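Local coordinates for protein putative nitroreductase (Thermotoga maritima, PDB 1VKW) that is probably an oxidoreductase of the FMN-dependent nitroreductase superfamily, although its substrate is not established, at residues A[150-155]-A[184-189]. Residues are numbered along the deposited sequence; the frame is centred on the assembly and turned at random.
Sequences EMTILA and GIALSH
H189 reaches out from helix 180-198 to the C-terminal end of helix 143-153 and ties the two together in this buried helix-helix contact of the nitroreductase-like fold. The polar link is one hydrogen bond: ND1 of H189 donates to the carbonyl O of M151 at 3.0 Å. That oxygen lies at the edge of the imidazole, nearly in its plane, and the N-H points at it fairly straight, at 162°; seen from the carbonyl, the donor is tilted 32° from its plane. At the other nitrogen, NE2 is hydrogen-bonded to OE2 of E85 on helix 74-93, so the ring spans three helices, with both nitrogens engaged and its rotation fixed. With ND1 already donating, a charged E85 would probably favour a proton on NE2 as well, and so the imidazolium form.

The apolar part begins on one face of the same ring. A155, just past the end of helix 143-153, sets its CB over the ring centre in a CH-pi contact, 3.8 Å from the centroid and only 11° off the normal. CA of A155 also comes to 3.4 Å from CE1 of H189. An alanine at H189 would probably leave the M151 carbonyl and the E85 carboxylate without this partner and open a gap under the A155 methyl. CB of A155 is also packed by CG2 of I185, 3.9 Å away, while W164 touches both A155 and A186.

Where the helix backbones come close, small groups do the packing: CA of T152 rests 3.8 Å from CB of H189. The T152 hydroxyl turns back to the carbonyl of I148 in its own helix. With CG2 anti to the backbone N, the T152 methyl instead meets A186, lying 3.8 Å from its CB and 3.5 Å from its carbonyl O.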
loop_
_atom_site.group_PDB
_atom_site.type_symbol
_atom_site.label_atom_id
_atom_site.label_comp_id
_atom_site.label_asym_id
_atom_site.label_seq_id
_atom_site.Cartn_x
_atom_site.Cartn_y
_atom_site.Cartn_z
ATOM N N GLU A 150 4.209 -7.201 11.343
ATOM C CA GLU A 150 3.641 -6.036 12.004
ATOM C C GLU A 150 3.328 -4.938 10.996
ATOM O O GLU A 150 2.276 -4.307 11.056
ATOM C CB GLU A 150 4.601 -5.508 13.082
ATOM C CG GLU A 150 4.698 -6.402 14.312
ATOM C CD GLU A 150 5.866 -6.083 15.232
ATOM O OE1 GLU A 150 6.588 -5.084 15.006
ATOM O OE2 GLU A 150 6.057 -6.842 16.216
HETATM N N MSE A 151 4.244 -4.712 10.062
HETATM C CA MSE A 151 4.054 -3.673 9.034
HETATM C C MSE A 151 2.967 -4.051 8.032
HETATM O O MSE A 151 2.263 -3.179 7.522
HETATM C CB MSE A 151 5.358 -3.418 8.282
HETATM C CG MSE A 151 6.451 -2.823 9.117
HETATM SE SE MSE A 151 5.980 -1.065 9.855
HETATM C CE MSE A 151 5.335 -1.682 11.661
ATOM N N THR A 152 2.845 -5.346 7.747
ATOM C CA THR A 152 1.804 -5.863 6.866
ATOM C C THR A 152 0.397 -5.681 7.465
ATOM O O THR A 152 -0.527 -5.299 6.742
ATOM C CB THR A 152 2.071 -7.369 6.555
ATOM O OG1 THR A 152 3.344 -7.512 5.907
ATOM C CG2 THR A 152 1.062 -7.937 5.568
ATOM N N ILE A 153 0.257 -5.946 8.772
ATOM C CA ILE A 153 -1.030 -5.798 9.495
ATOM C C ILE A 153 -1.528 -4.356 9.532
ATOM O O ILE A 153 -2.724 -4.122 9.649
ATOM C CB ILE A 153 -0.919 -6.329 10.980
ATOM C CG1 ILE A 153 -0.612 -7.829 11.023
ATOM C CG2 ILE A 153 -2.192 -6.017 11.793
ATOM C CD1 ILE A 153 -1.239 -8.611 9.934
ATOM N N LEU A 154 -0.617 -3.393 9.444
ATOM C CA LEU A 154 -1.020 -1.988 9.395
ATOM C C LEU A 154 -1.591 -1.577 8.034
ATOM O O LEU A 154 -2.011 -0.439 7.868
ATOM C CB LEU A 154 0.143 -1.071 9.801
ATOM C CG LEU A 154 0.651 -1.313 11.234
ATOM C CD1 LEU A 154 1.916 -0.548 11.519
ATOM C CD2 LEU A 154 -0.422 -0.991 12.284
ATOM N N ALA A 155 -1.611 -2.491 7.066
ATOM C CA ALA A 155 -2.188 -2.205 5.753
ATOM C C ALA A 155 -3.658 -1.858 5.902
ATOM O O ALA A 155 -4.311 -2.337 6.831
ATOM C CB ALA A 155 -2.036 -3.416 4.818
ATOM N N GLY A 184 -3.363 -7.788 -2.340
ATOM C CA GLY A 184 -2.338 -7.014 -3.019
ATOM C C GLY A 184 -1.799 -5.891 -2.155
ATOM O O GLY A 184 -0.601 -5.648 -2.142
ATOM N N ILE A 185 -2.698 -5.198 -1.455
ATOM C CA ILE A 185 -2.319 -4.109 -0.545
ATOM C C ILE A 185 -1.347 -4.615 0.533
ATOM O O ILE A 185 -0.268 -4.054 0.719
ATOM C CB ILE A 185 -3.595 -3.457 0.080
ATOM C CG1 ILE A 185 -4.381 -2.673 -0.989
ATOM C CG2 ILE A 185 -3.239 -2.502 1.214
ATOM C CD1 ILE A 185 -5.747 -2.207 -0.529
ATOM N N ALA A 186 -1.731 -5.686 1.227
ATOM C CA ALA A 186 -0.892 -6.266 2.268
ATOM C C ALA A 186 0.432 -6.775 1.693
ATOM O O ALA A 186 1.491 -6.618 2.307
ATOM C CB ALA A 186 -1.628 -7.395 2.973
ATOM N N LEU A 187 0.367 -7.381 0.513
ATOM C CA LEU A 187 1.560 -7.921 -0.142
ATOM C C LEU A 187 2.566 -6.821 -0.458
ATOM O O LEU A 187 3.778 -7.047 -0.360
ATOM C CB LEU A 187 1.176 -8.674 -1.418
ATOM C CG LEU A 187 2.245 -9.468 -2.163
ATOM C CD1 LEU A 187 2.662 -10.683 -1.371
ATOM C CD2 LEU A 187 1.703 -9.865 -3.536
ATOM N N SER A 188 2.066 -5.636 -0.812
ATOM C CA SER A 188 2.925 -4.469 -1.043
ATOM C C SER A 188 3.708 -4.085 0.204
ATOM O O SER A 188 4.901 -3.777 0.116
ATOM C CB SER A 188 2.124 -3.265 -1.566
ATOM O OG SER A 188 1.397 -2.611 -0.535
ATOM N N HIS A 189 3.058 -4.113 1.367
ATOM C CA HIS A 189 3.748 -3.827 2.632
ATOM C C HIS A 189 4.829 -4.843 2.943
ATOM O O HIS A 189 5.915 -4.482 3.389
ATOM C CB HIS A 189 2.758 -3.757 3.808
ATOM C CG HIS A 189 1.876 -2.546 3.790
ATOM N ND1 HIS A 189 1.520 -1.867 4.938
ATOM C CD2 HIS A 189 1.284 -1.889 2.766
ATOM C CE1 HIS A 189 0.738 -0.848 4.617
ATOM N NE2 HIS A 189 0.573 -0.843 3.308
#